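Local atomic coordinates of Rna-directed RNA polymerase (Infectious pancreatic necrosis virus, PDB entry 3ZED), a protein that probably copies the viral RNA genome as an RNA-dependent RNA polymerase, joining ribonucleoside triphosphates, and probably also occurs covalently attached to the genomic RNA. Residues Trp219-Leu224 against Leu332-Thr337; Asn226-Gly229 against Thr233-Ser236; Asp538-Asp543 against Gln678-Ile683; Ser564-Arg569 against Val575-Asn580. All coordinates share one frame; numbering follows the deposited sequence.

Three of the four contacts are buried; contact 2 alone lies at the surface. Contacts 1 and 2 adjoin in sequence, since Trp219-Leu224 runs straight into the small hairpin of contact 2, and their centres are about 16 Å apart. Yet contact 1 has no hydrogen bond across it and rests on one methionine, whereas contact 2 is almost entirely polar, with an aspartate holding the hairpin end. Contacts 3 and 4 touch one another in the thumb, about 45 Å and 41 Å from contact 1, centre to centre. Contact 3 sets Leu680 of a short helix over a tyrosine ring and Leu541 of a loop against that helix; contact 4 combines regular strand pairing with a buried polar corner.

Contact 1: Trp219-Leu224 against Leu332-Thr337; sequences WAPSWL and LSMVST
Just before Met334, the residue that meets Trp219, Pro221 and Leu224, the carbonyl of Ser333 is gripped twice by Thr337. Thr337 N supplies the regular helical bond, and Thr337 OG1 lies 2.6 Å from Ser333 O, reaching it from above the carbonyl plane on the face opposite to the amide. These bonds belong to the helical turn that carries Met334; nothing polar bridges the two segments. Met334 leaves helix 326-340 with CG beside its backbone N (chi1 -81°), runs out nearly straight through chi2, then bends at chi3 (70°). The bend turns CE away from the line of the chain and leaves SD facing Pro221. The two side chains cross at about a right angle there, with Met334 SD 3.8 Å from Pro221 CG and nearly as close to CB. Beyond the sulfur, Leu224 comes tip to tip, its CD2 3.7 Å from Met334 CE. That same methyl lies 4.1 Å from Trp219 O, a carbonyl that accepts a hydrogen bond from Trp440 NE1.

The arrangement joins a 3-10 turn, Pro221-Leu224, to the middle of a long helix in the palm-family part of the polymerase. The turn is closed by Leu224 N on Pro221 O at 3.0 Å, consistent with the proline and leucine meeting the same methionine. Helix 260-278 backs the turn by packing Ala267 and Ile271 on Pro221, while Trp440 of helix 438-452 also touches Met334. A chain of another protein lays apolar side chains on Trp219, Ala220 and Trp223.

Contact 2: Asn226-Gly229 against Thr233-Ser236; sequences NYTG and TDKS
Asn226 and Lys235 pair as the antiparallel hydrogen-bonded pair of a small beta hairpin, strands 225-226 and 235-236. Lys235 O takes Asn226 N at 2.8 Å, and Asn226 O takes Lys235 N at 3.0 Å. Towards the hairpin end the packing is tightest, because Asp234 folds its carboxylate back over the loop. Chi1 (-81°) brings the carboxylate toward the 226-229 segment, and chi2 near zero (-4°) turns its oxygens to Thr228 and Gly229. Asp234 OD1 is held twice: Thr228 N lies 2.8 Å away and Thr228 OG1 3.1 Å, arriving from opposite faces of the carboxylate plane, both on the syn side. Asp234 OD2 receives Gly229 N at 2.8 Å, also syn. Three donors thus fix the rotation of the carboxylate, which probably favours its charged form.

The other side is looser. Lys235 starts out on the same sheet face as Asn226, but its extended chain carries the amine away into an exposed position, and the side chain of Thr233 approaches no closer than 4.0 Å, OG1 to Thr228 OG1. Back at the tight end, Tyr227 OH is hydrogen-bonded to Asp86, beside helix 81-85, and the ring lies obliquely by the carboxylate, Tyr227 CD1 3.3 Å from Asp234 OD2.

Contact 3: Asp538-Asp543 against Gln678-Ile683; sequences DGYLAD and QTLVDI
Leu680 and Tyr540 make the CH-pi part of the contact. The methyl CD1 of Leu680 sits over one ring face, 3.9 Å from the centroid of Tyr540 and displaced toward the rim, nearest to CD1 of the ring at 3.5 Å. Chi1 (-73°) places the tyrosine ring next to Leu680, and chi2 (-57°) turns its face to the methyl.

Aliphatic packing comes from Leu541, whose side chain points at helix 677-683 and crosses Leu680 at about a right angle. Its CD2 lies 3.9 Å from Leu680 CB and 3.7 Å from Val681 CG2, so this one branch sits between two successive helical residues. Gly539-Ala542 is a type II beta turn, closed by Ala542 N on Gly539 O, and its two central residues, Tyr540 and Leu541, supply the side chains that meet the helix.

Polar bonds brace each segment internally, not across the contact. Gly539 N reaches Asp543 OD1 at 2.9 Å, and Gln678 NE2 reaches Asp682 OD1 at 2.8 Å.

Trp622, just after helix 604-621, touches Tyr540, Leu541 and Leu680; Tyr540 OH bonds Glu628 on helix 625-645; and Leu541 O accepts from Ser568 OG on strand 563-568, tying the loop to the thumb sheet.

Contact 4: Ser564-Arg569 against Val575-Asn580; sequences SAIYSR and VPVLEN
Ser564, Val575 and Ile566 bury the largest areas. Ser564 pairs with Val577 through Ser564 N to Val577 O at 2.8 Å and the return bond from Val577 N. Its side chain, with OG beside its own backbone N (chi1 -63°), meets the carboxylate of Glu579. The 2.5 Å between Ser564 OG and Glu579 OE1 rests on one of two modelled glutamate conformers, so its length is doubtful; in this conformer Glu579 OE2 also forms a salt bridge with Arg519. A water donates to Ser564 OG at 2.9 Å and accepts from Asn580 N at 3.0 Å, where helix 580-588 begins with Glu579 as its N-cap position.

Val575 and Ile566 form the second hydrogen-bonded pair, with Val575 N 2.8 Å from Ile566 O. On their shared face, Ile566 CG2 meets Val575 CG2 at 4.0 Å, and its CG1 branch reaches Val577 CG2 at 3.9 Å. Ala565 and Pro576 occupy the opposite face, where Met365 touches both.

The result is a twisted antiparallel beta hairpin, the strand segments 564-568 and 575-578 at 131°, which strand 556-560 extends beyond strand 563-568 into a three-stranded meander of the thumb-family region.

Contact 1: Trp219-Leu224 against Leu332-Thr337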
loop_
_atom_site.group_PDB
_atom_site.type_symbol
_atom_site.label_atom_id
_atom_site.label_comp_id
_atom_site.label_asym_id
_atom_site.label_seq_id
_atom_site.Cartn_x
_atom_site.Cartn_y
_atom_site.Cartn_z
ATOM N N TRP B 219 -1.809 -25.406 0.317
ATOM C CA TRP B 219 -2.044 -25.860 -1.044
ATOM C C TRP B 219 -1.543 -24.943 -2.135
ATOM O O TRP B 219 -1.204 -23.775 -1.893
ATOM C CB TRP B 219 -3.560 -26.052 -1.233
ATOM C CG TRP B 219 -4.124 -27.141 -0.361
ATOM C CD1 TRP B 219 -4.048 -28.488 -0.576
ATOM C CD2 TRP B 219 -4.750 -26.970 0.915
ATOM N NE1 TRP B 219 -4.644 -29.168 0.463
ATOM C CE2 TRP B 219 -5.068 -28.260 1.401
ATOM C CE3 TRP B 219 -5.073 -25.845 1.699
ATOM C CZ2 TRP B 219 -5.735 -28.457 2.615
ATOM C CZ3 TRP B 219 -5.716 -26.044 2.910
ATOM C CH2 TRP B 219 -6.040 -27.333 3.356
ATOM N N ALA B 220 -1.528 -25.493 -3.365
ATOM C CA ALA B 220 -1.221 -24.758 -4.588
ATOM C C ALA B 220 -2.374 -23.761 -4.839
ATOM O O ALA B 220 -3.526 -24.114 -4.564
ATOM C CB ALA B 220 -1.077 -25.730 -5.756
ATOM N N PRO B 221 -2.114 -22.534 -5.329
ATOM C CA PRO B 221 -3.209 -21.559 -5.503
ATOM C C PRO B 221 -4.444 -22.041 -6.271
ATOM O O PRO B 221 -5.548 -21.713 -5.833
ATOM C CB PRO B 221 -2.537 -20.411 -6.254
ATOM C CG PRO B 221 -1.136 -20.474 -5.801
ATOM C CD PRO B 221 -0.812 -21.932 -5.663
ATOM N N SER B 222 -4.281 -22.795 -7.393
ATOM C CA SER B 222 -5.406 -23.277 -8.213
ATOM C C SER B 222 -6.377 -24.174 -7.432
ATOM O O SER B 222 -7.547 -24.276 -7.812
ATOM C CB SER B 222 -4.902 -24.035 -9.436
ATOM O OG SER B 222 -4.243 -25.241 -9.076
ATOM N N TRP B 223 -5.894 -24.833 -6.355
ATOM C CA TRP B 223 -6.705 -25.723 -5.528
ATOM C C TRP B 223 -7.684 -24.930 -4.620
ATOM O O TRP B 223 -8.532 -25.532 -3.963
ATOM C CB TRP B 223 -5.802 -26.640 -4.694
ATOM C CG TRP B 223 -5.160 -27.744 -5.477
ATOM C CD1 TRP B 223 -4.398 -27.622 -6.602
ATOM C CD2 TRP B 223 -5.166 -29.140 -5.145
ATOM N NE1 TRP B 223 -3.946 -28.860 -7.005
ATOM C CE2 TRP B 223 -4.373 -29.805 -6.108
ATOM C CE3 TRP B 223 -5.738 -29.891 -4.103
ATOM C CZ2 TRP B 223 -4.180 -31.199 -6.090
ATOM C CZ3 TRP B 223 -5.547 -31.269 -4.083
ATOM C CH2 TRP B 223 -4.777 -31.909 -5.067
ATOM N N LEU B 224 -7.559 -23.595 -4.583
ATOM C CA LEU B 224 -8.439 -22.724 -3.802
ATOM C C LEU B 224 -9.699 -22.348 -4.633
ATOM O O LEU B 224 -10.607 -21.676 -4.127
ATOM C CB LEU B 224 -7.666 -21.475 -3.332
ATOM C CG LEU B 224 -7.030 -21.540 -1.926
ATOM C CD1 LEU B 224 -5.960 -22.650 -1.818
ATOM C CD2 LEU B 224 -6.459 -20.190 -1.527
ATOM N N LEU B 332 1.969 -14.124 -2.213
ATOM C CA LEU B 332 2.124 -13.197 -1.091
ATOM C C LEU B 332 0.760 -12.814 -0.492
ATOM O O LEU B 332 0.603 -12.805 0.731
ATOM C CB LEU B 332 2.865 -11.898 -1.529
ATOM C CG LEU B 332 4.355 -11.977 -1.851
ATOM C CD1 LEU B 332 4.870 -10.646 -2.289
ATOM C CD2 LEU B 332 5.164 -12.458 -0.662
ATOM N N SER B 333 -0.215 -12.498 -1.370
ATOM C CA SER B 333 -1.568 -12.060 -1.005
ATOM C C SER B 333 -2.331 -13.152 -0.299
ATOM O O SER B 333 -3.176 -12.825 0.530
ATOM C CB SER B 333 -2.337 -11.569 -2.228
ATOM O OG SER B 333 -1.672 -10.437 -2.757
ATOM N N MET B 334 -2.012 -14.435 -0.578
ATOM C CA MET B 334 -2.621 -15.578 0.110
ATOM C C MET B 334 -2.226 -15.594 1.618
ATOM O O MET B 334 -2.968 -16.124 2.432
ATOM C CB MET B 334 -2.214 -16.893 -0.567
ATOM C CG MET B 334 -3.031 -17.206 -1.788
ATOM S SD MET B 334 -2.383 -18.599 -2.752
ATOM C CE MET B 334 -2.746 -19.967 -1.662
ATOM N N VAL B 335 -1.089 -14.988 1.982
ATOM C CA VAL B 335 -0.622 -14.934 3.380
ATOM C C VAL B 335 -1.241 -13.703 4.098
ATOM O O VAL B 335 -1.739 -13.823 5.214
ATOM C CB VAL B 335 0.946 -14.926 3.469
ATOM C CG1 VAL B 335 1.436 -14.873 4.922
ATOM C CG2 VAL B 335 1.553 -16.123 2.726
ATOM N N SER B 336 -1.197 -12.532 3.461
ATOM C CA SER B 336 -1.641 -11.283 4.086
ATOM C C SER B 336 -3.148 -11.016 4.072
ATOM O O SER B 336 -3.690 -10.685 5.124
ATOM C CB SER B 336 -0.928 -10.089 3.462
ATOM O OG SER B 336 -1.084 -10.076 2.054
ATOM N N THR B 337 -3.815 -11.118 2.905
ATOM C CA THR B 337 -5.209 -10.703 2.750
ATOM C C THR B 337 -6.202 -11.498 3.629
ATOM O O THR B 337 -7.045 -10.816 4.205
ATOM C CB THR B 337 -5.642 -10.603 1.280
ATOM O OG1 THR B 337 -5.596 -11.873 0.666
ATOM C CG2 THR B 337 -4.771 -9.631 0.473
#

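Contact 2: Asn226-Gly229 against Thr233-Ser236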
loop_
_atom_site.group_PDB
_atom_site.type_symbol
_atom_site.label_atom_id
_atom_site.label_comp_id
_atom_site.label_asym_id
_atom_site.label_seq_id
_atom_site.Cartn_x
_atom_site.Cartn_y
_atom_site.Cartn_z
ATOM N N ASN B 226 -13.002 -23.627 -6.287
ATOM C CA ASN B 226 -13.997 -24.669 -6.178
ATOM C C ASN B 226 -15.047 -24.384 -7.253
ATOM O O ASN B 226 -15.944 -23.574 -7.016
ATOM C CB ASN B 226 -14.564 -24.690 -4.740
ATOM C CG ASN B 226 -15.736 -25.619 -4.480
ATOM O OD1 ASN B 226 -16.078 -26.522 -5.273
ATOM N ND2 ASN B 226 -16.365 -25.417 -3.329
ATOM N N TYR B 227 -14.878 -24.982 -8.463
ATOM C CA TYR B 227 -15.809 -24.775 -9.579
ATOM C C TYR B 227 -16.398 -26.093 -10.098
ATOM O O TYR B 227 -15.665 -27.053 -10.341
ATOM C CB TYR B 227 -15.149 -24.002 -10.748
ATOM C CG TYR B 227 -16.136 -23.509 -11.793
ATOM C CD1 TYR B 227 -16.850 -22.331 -11.604
ATOM C CD2 TYR B 227 -16.387 -24.247 -12.950
ATOM C CE1 TYR B 227 -17.786 -21.891 -12.542
ATOM C CE2 TYR B 227 -17.318 -23.816 -13.895
ATOM C CZ TYR B 227 -18.011 -22.632 -13.689
ATOM O OH TYR B 227 -18.926 -22.185 -14.610
ATOM N N THR B 228 -17.731 -26.114 -10.277
ATOM C CA THR B 228 -18.514 -27.236 -10.847
ATOM C C THR B 228 -19.630 -26.702 -11.756
ATOM O O THR B 228 -20.014 -27.365 -12.715
ATOM C CB THR B 228 -19.146 -28.144 -9.762
ATOM O OG1 THR B 228 -19.996 -27.368 -8.913
ATOM C CG2 THR B 228 -18.119 -28.903 -8.937
ATOM N N GLY B 229 -20.154 -25.529 -11.406
ATOM C CA GLY B 229 -21.255 -24.879 -12.100
ATOM C C GLY B 229 -22.294 -24.376 -11.121
ATOM O O GLY B 229 -22.852 -23.292 -11.309
ATOM N N THR B 233 -22.681 -23.636 -4.354
ATOM C CA THR B 233 -21.436 -24.168 -3.780
ATOM C C THR B 233 -20.147 -23.508 -4.336
ATOM O O THR B 233 -19.154 -23.399 -3.597
ATOM C CB THR B 233 -21.343 -25.679 -3.992
ATOM O OG1 THR B 233 -21.182 -25.961 -5.384
ATOM C CG2 THR B 233 -22.537 -26.445 -3.408
ATOM N N ASP B 234 -20.131 -23.151 -5.642
ATOM C CA ASP B 234 -18.969 -22.572 -6.319
ATOM C C ASP B 234 -18.403 -21.359 -5.584
ATOM O O ASP B 234 -19.154 -20.474 -5.154
ATOM C CB ASP B 234 -19.301 -22.213 -7.768
ATOM C CG ASP B 234 -19.250 -23.384 -8.736
ATOM O OD1 ASP B 234 -18.875 -24.512 -8.302
ATOM O OD2 ASP B 234 -19.552 -23.175 -9.932
ATOM N N LYS B 235 -17.064 -21.370 -5.383
ATOM C CA LYS B 235 -16.335 -20.322 -4.667
ATOM C C LYS B 235 -14.832 -20.359 -4.920
ATOM O O LYS B 235 -14.233 -21.427 -5.017
ATOM C CB LYS B 235 -16.574 -20.436 -3.151
ATOM C CG LYS B 235 -16.309 -19.122 -2.415
ATOM C CD LYS B 235 -16.299 -19.292 -0.912
ATOM C CE LYS B 235 -15.993 -17.988 -0.225
ATOM N NZ LYS B 235 -15.918 -18.152 1.247
ATOM N N SER B 236 -14.222 -19.176 -4.972
ATOM C CA SER B 236 -12.776 -18.989 -5.063
ATOM C C SER B 236 -12.336 -18.379 -3.760
ATOM O O SER B 236 -12.920 -17.383 -3.344
ATOM C CB SER B 236 -12.391 -18.108 -6.251
ATOM O OG SER B 236 -10.983 -17.948 -6.340
#

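Contact 3: Asp538-Asp543 against Gln678-Ile683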
loop_
_atom_site.group_PDB
_atom_site.type_symbol
_atom_site.label_atom_id
_atom_site.label_comp_id
_atom_site.label_asym_id
_atom_site.label_seq_id
_atom_site.Cartn_x
_atom_site.Cartn_y
_atom_site.Cartn_z
ATOM N N ASP B 538 -23.146 30.795 8.488
ATOM C CA ASP B 538 -23.806 30.733 7.189
ATOM C C ASP B 538 -23.302 29.591 6.308
ATOM O O ASP B 538 -22.106 29.300 6.257
ATOM C CB ASP B 538 -23.600 32.076 6.437
ATOM C CG ASP B 538 -22.152 32.411 6.133
ATOM O OD1 ASP B 538 -21.359 32.541 7.091
ATOM O OD2 ASP B 538 -21.809 32.527 4.936
ATOM N N GLY B 539 -24.228 29.006 5.559
ATOM C CA GLY B 539 -23.882 28.002 4.570
ATOM C C GLY B 539 -23.874 26.568 5.024
ATOM O O GLY B 539 -24.471 26.216 6.042
ATOM N N TYR B 540 -23.233 25.742 4.200
ATOM C CA TYR B 540 -23.099 24.297 4.325
ATOM C C TYR B 540 -22.631 23.892 5.712
ATOM O O TYR B 540 -21.625 24.428 6.223
ATOM C CB TYR B 540 -22.070 23.774 3.303
ATOM C CG TYR B 540 -22.471 23.737 1.843
ATOM C CD1 TYR B 540 -23.604 23.042 1.424
ATOM C CD2 TYR B 540 -21.621 24.238 0.857
ATOM C CE1 TYR B 540 -23.912 22.903 0.066
ATOM C CE2 TYR B 540 -21.911 24.096 -0.500
ATOM C CZ TYR B 540 -23.054 23.424 -0.891
ATOM O OH TYR B 540 -23.332 23.319 -2.227
ATOM N N LEU B 541 -23.378 22.966 6.325
ATOM C CA LEU B 541 -23.088 22.360 7.628
ATOM C C LEU B 541 -23.017 23.412 8.739
ATOM O O LEU B 541 -22.434 23.149 9.791
ATOM C CB LEU B 541 -21.767 21.516 7.559
ATOM C CG LEU B 541 -21.773 20.338 6.556
ATOM C CD1 LEU B 541 -20.442 19.637 6.499
ATOM C CD2 LEU B 541 -22.883 19.313 6.891
ATOM N N ALA B 542 -23.628 24.593 8.502
ATOM C CA ALA B 542 -23.638 25.742 9.412
ATOM C C ALA B 542 -25.072 26.061 9.678
ATOM O O ALA B 542 -25.634 25.489 10.604
ATOM C CB ALA B 542 -22.887 26.930 8.787
ATOM N N ASP B 543 -25.728 26.832 8.807
ATOM C CA ASP B 543 -27.162 27.015 8.979
ATOM C C ASP B 543 -27.886 26.046 8.047
ATOM O O ASP B 543 -29.095 25.994 8.079
ATOM C CB ASP B 543 -27.633 28.477 8.811
ATOM C CG ASP B 543 -27.567 29.117 7.428
ATOM O OD1 ASP B 543 -26.934 28.522 6.517
ATOM O OD2 ASP B 543 -28.124 30.240 7.262
ATOM N N GLN B 678 -27.629 18.244 2.237
ATOM C CA GLN B 678 -27.970 16.889 2.729
ATOM C C GLN B 678 -26.890 15.851 2.353
ATOM O O GLN B 678 -26.632 14.935 3.141
ATOM C CB GLN B 678 -29.352 16.424 2.241
ATOM C CG GLN B 678 -29.880 15.157 2.962
ATOM C CD GLN B 678 -30.003 15.324 4.463
ATOM O OE1 GLN B 678 -30.670 16.242 4.975
ATOM N NE2 GLN B 678 -29.345 14.446 5.212
ATOM N N THR B 679 -26.235 16.012 1.180
ATOM C CA THR B 679 -25.140 15.137 0.750
ATOM C C THR B 679 -23.977 15.213 1.755
ATOM O O THR B 679 -23.358 14.195 2.079
ATOM C CB THR B 679 -24.616 15.532 -0.660
ATOM O OG1 THR B 679 -25.694 15.788 -1.550
ATOM C CG2 THR B 679 -23.684 14.495 -1.243
ATOM N N LEU B 680 -23.685 16.440 2.218
ATOM C CA LEU B 680 -22.595 16.709 3.154
ATOM C C LEU B 680 -22.931 16.192 4.542
ATOM O O LEU B 680 -22.035 15.680 5.219
ATOM C CB LEU B 680 -22.274 18.209 3.175
ATOM C CG LEU B 680 -21.732 18.777 1.851
ATOM C CD1 LEU B 680 -21.498 20.246 1.965
ATOM C CD2 LEU B 680 -20.470 18.041 1.395
ATOM N N VAL B 681 -24.217 16.274 4.941
ATOM C CA VAL B 681 -24.704 15.746 6.216
ATOM C C VAL B 681 -24.557 14.202 6.174
ATOM O O VAL B 681 -23.998 13.642 7.106
ATOM C CB VAL B 681 -26.171 16.197 6.538
ATOM C CG1 VAL B 681 -26.772 15.415 7.710
ATOM C CG2 VAL B 681 -26.243 17.695 6.809
ATOM N N ASP B 682 -25.006 13.549 5.074
ATOM C CA ASP B 682 -24.971 12.080 4.904
ATOM C C ASP B 682 -23.550 11.496 4.938
ATOM O O ASP B 682 -23.346 10.481 5.598
ATOM C CB ASP B 682 -25.652 11.632 3.597
ATOM C CG ASP B 682 -27.149 11.919 3.486
ATOM O OD1 ASP B 682 -27.772 12.296 4.519
ATOM O OD2 ASP B 682 -27.688 11.805 2.364
ATOM N N ILE B 683 -22.576 12.127 4.255
ATOM C CA ILE B 683 -21.219 11.591 4.224
ATOM C C ILE B 683 -20.540 11.714 5.611
ATOM O O ILE B 683 -19.545 11.043 5.864
ATOM C CB ILE B 683 -20.355 12.223 3.093
ATOM C CG1 ILE B 683 -20.093 13.731 3.300
ATOM C CG2 ILE B 683 -20.962 11.929 1.729
ATOM C CD1 ILE B 683 -19.030 14.350 2.403
#

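Contact 4: Ser564-Arg569 against Val575-Asn580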
loop_
_atom_site.group_PDB
_atom_site.type_symbol
_atom_site.label_atom_id
_atom_site.label_comp_id
_atom_site.label_asym_id
_atom_site.label_seq_id
_atom_site.Cartn_x
_atom_site.Cartn_y
_atom_site.Cartn_z
ATOM N N SER B 564 -7.799 17.488 6.704
ATOM C CA SER B 564 -7.888 18.531 7.734
ATOM C C SER B 564 -9.258 18.424 8.382
ATOM O O SER B 564 -10.162 17.782 7.815
ATOM C CB SER B 564 -7.702 19.927 7.139
ATOM O OG SER B 564 -6.421 20.096 6.574
ATOM N N ALA B 565 -9.426 19.044 9.553
ATOM C CA ALA B 565 -10.696 19.015 10.285
ATOM C C ALA B 565 -11.284 20.423 10.351
ATOM O O ALA B 565 -10.574 21.393 10.639
ATOM C CB ALA B 565 -10.477 18.466 11.682
ATOM N N ILE B 566 -12.572 20.528 10.076
ATOM C CA ILE B 566 -13.304 21.784 10.108
ATOM C C ILE B 566 -14.476 21.535 11.068
ATOM O O ILE B 566 -14.998 20.427 11.088
ATOM C CB ILE B 566 -13.684 22.140 8.628
ATOM C CG1 ILE B 566 -12.644 23.076 7.961
ATOM C CG2 ILE B 566 -15.136 22.538 8.354
ATOM C CD1 ILE B 566 -12.556 24.531 8.479
ATOM N N TYR B 567 -14.835 22.516 11.900
ATOM C CA TYR B 567 -15.954 22.344 12.830
ATOM C C TYR B 567 -17.268 22.752 12.157
ATOM O O TYR B 567 -17.331 23.810 11.536
ATOM C CB TYR B 567 -15.740 23.151 14.120
ATOM C CG TYR B 567 -16.765 22.835 15.179
ATOM C CD1 TYR B 567 -16.648 21.693 15.971
ATOM C CD2 TYR B 567 -17.876 23.654 15.370
ATOM C CE1 TYR B 567 -17.596 21.391 16.948
ATOM C CE2 TYR B 567 -18.837 23.357 16.342
ATOM C CZ TYR B 567 -18.704 22.208 17.111
ATOM O OH TYR B 567 -19.637 21.889 18.070
ATOM N N SER B 568 -18.293 21.901 12.267
ATOM C CA SER B 568 -19.653 22.092 11.742
ATOM C C SER B 568 -20.612 22.477 12.871
ATOM O O SER B 568 -20.764 21.721 13.827
ATOM C CB SER B 568 -20.145 20.812 11.058
ATOM O OG SER B 568 -21.548 20.824 10.839
ATOM N N ARG B 569 -21.262 23.648 12.758
ATOM C CA ARG B 569 -22.259 24.100 13.748
ATOM C C ARG B 569 -23.553 23.278 13.656
ATOM O O ARG B 569 -24.199 23.041 14.679
ATOM C CB ARG B 569 -22.605 25.592 13.561
ATOM C CG ARG B 569 -21.548 26.511 14.120
ATOM C CD ARG B 569 -21.952 27.986 14.063
ATOM N NE ARG B 569 -20.762 28.809 14.298
ATOM C CZ ARG B 569 -20.320 29.171 15.498
ATOM N NH1 ARG B 569 -21.019 28.868 16.593
ATOM N NH2 ARG B 569 -19.186 29.854 15.613
ATOM N N VAL B 575 -15.623 17.722 10.887
ATOM C CA VAL B 575 -15.820 16.986 9.634
ATOM C C VAL B 575 -14.522 17.091 8.806
ATOM O O VAL B 575 -13.794 18.073 8.970
ATOM C CB VAL B 575 -17.067 17.476 8.852
ATOM C CG1 VAL B 575 -18.342 17.237 9.653
ATOM C CG2 VAL B 575 -16.942 18.953 8.453
ATOM N N PRO B 576 -14.196 16.124 7.923
ATOM C CA PRO B 576 -12.967 16.271 7.148
ATOM C C PRO B 576 -13.127 17.156 5.914
ATOM O O PRO B 576 -14.179 17.194 5.272
ATOM C CB PRO B 576 -12.653 14.841 6.723
ATOM C CG PRO B 576 -13.999 14.189 6.586
ATOM C CD PRO B 576 -14.892 14.855 7.599
ATOM N N VAL B 577 -12.038 17.823 5.567
ATOM C CA VAL B 577 -11.869 18.554 4.325
ATOM C C VAL B 577 -10.481 18.165 3.806
ATOM O O VAL B 577 -9.494 18.093 4.588
ATOM C CB VAL B 577 -12.093 20.098 4.358
ATOM C CG1 VAL B 577 -13.526 20.447 4.717
ATOM C CG2 VAL B 577 -11.082 20.832 5.249
ATOM N N LEU B 578 -10.404 17.889 2.506
ATOM C CA LEU B 578 -9.129 17.512 1.909
ATOM C C LEU B 578 -8.110 18.602 2.162
ATOM O O LEU B 578 -8.463 19.777 1.999
ATOM C CB LEU B 578 -9.301 17.275 0.391
ATOM C CG LEU B 578 -8.081 16.686 -0.313
ATOM C CD1 LEU B 578 -7.770 15.257 0.203
ATOM C CD2 LEU B 578 -8.303 16.658 -1.791
ATOM N N GLU B 579 -6.873 18.231 2.584
ATOM C CA GLU B 579 -5.787 19.187 2.811
ATOM C C GLU B 579 -5.702 20.132 1.612
ATOM O O GLU B 579 -5.758 19.660 0.475
ATOM C CB GLU B 579 -4.455 18.450 3.032
ATOM C CG GLU B 579 -3.523 19.165 4.001
ATOM C CD GLU B 579 -3.959 19.183 5.454
ATOM O OE1 GLU B 579 -4.806 18.346 5.838
ATOM O OE2 GLU B 579 -3.489 20.062 6.207
ATOM N N ASN B 580 -5.653 21.450 1.861
ATOM C CA ASN B 580 -5.663 22.506 0.835
ATOM C C ASN B 580 -4.742 22.256 -0.386
ATOM O O ASN B 580 -5.220 22.363 -1.520
ATOM C CB ASN B 580 -5.362 23.880 1.427
ATOM C CG ASN B 580 -5.472 24.996 0.396
ATOM O OD1 ASN B 580 -6.511 25.204 -0.224
ATOM N ND2 ASN B 580 -4.370 25.642 0.088
HETATM O O HOH W 1 -6.121 22.236 4.696
#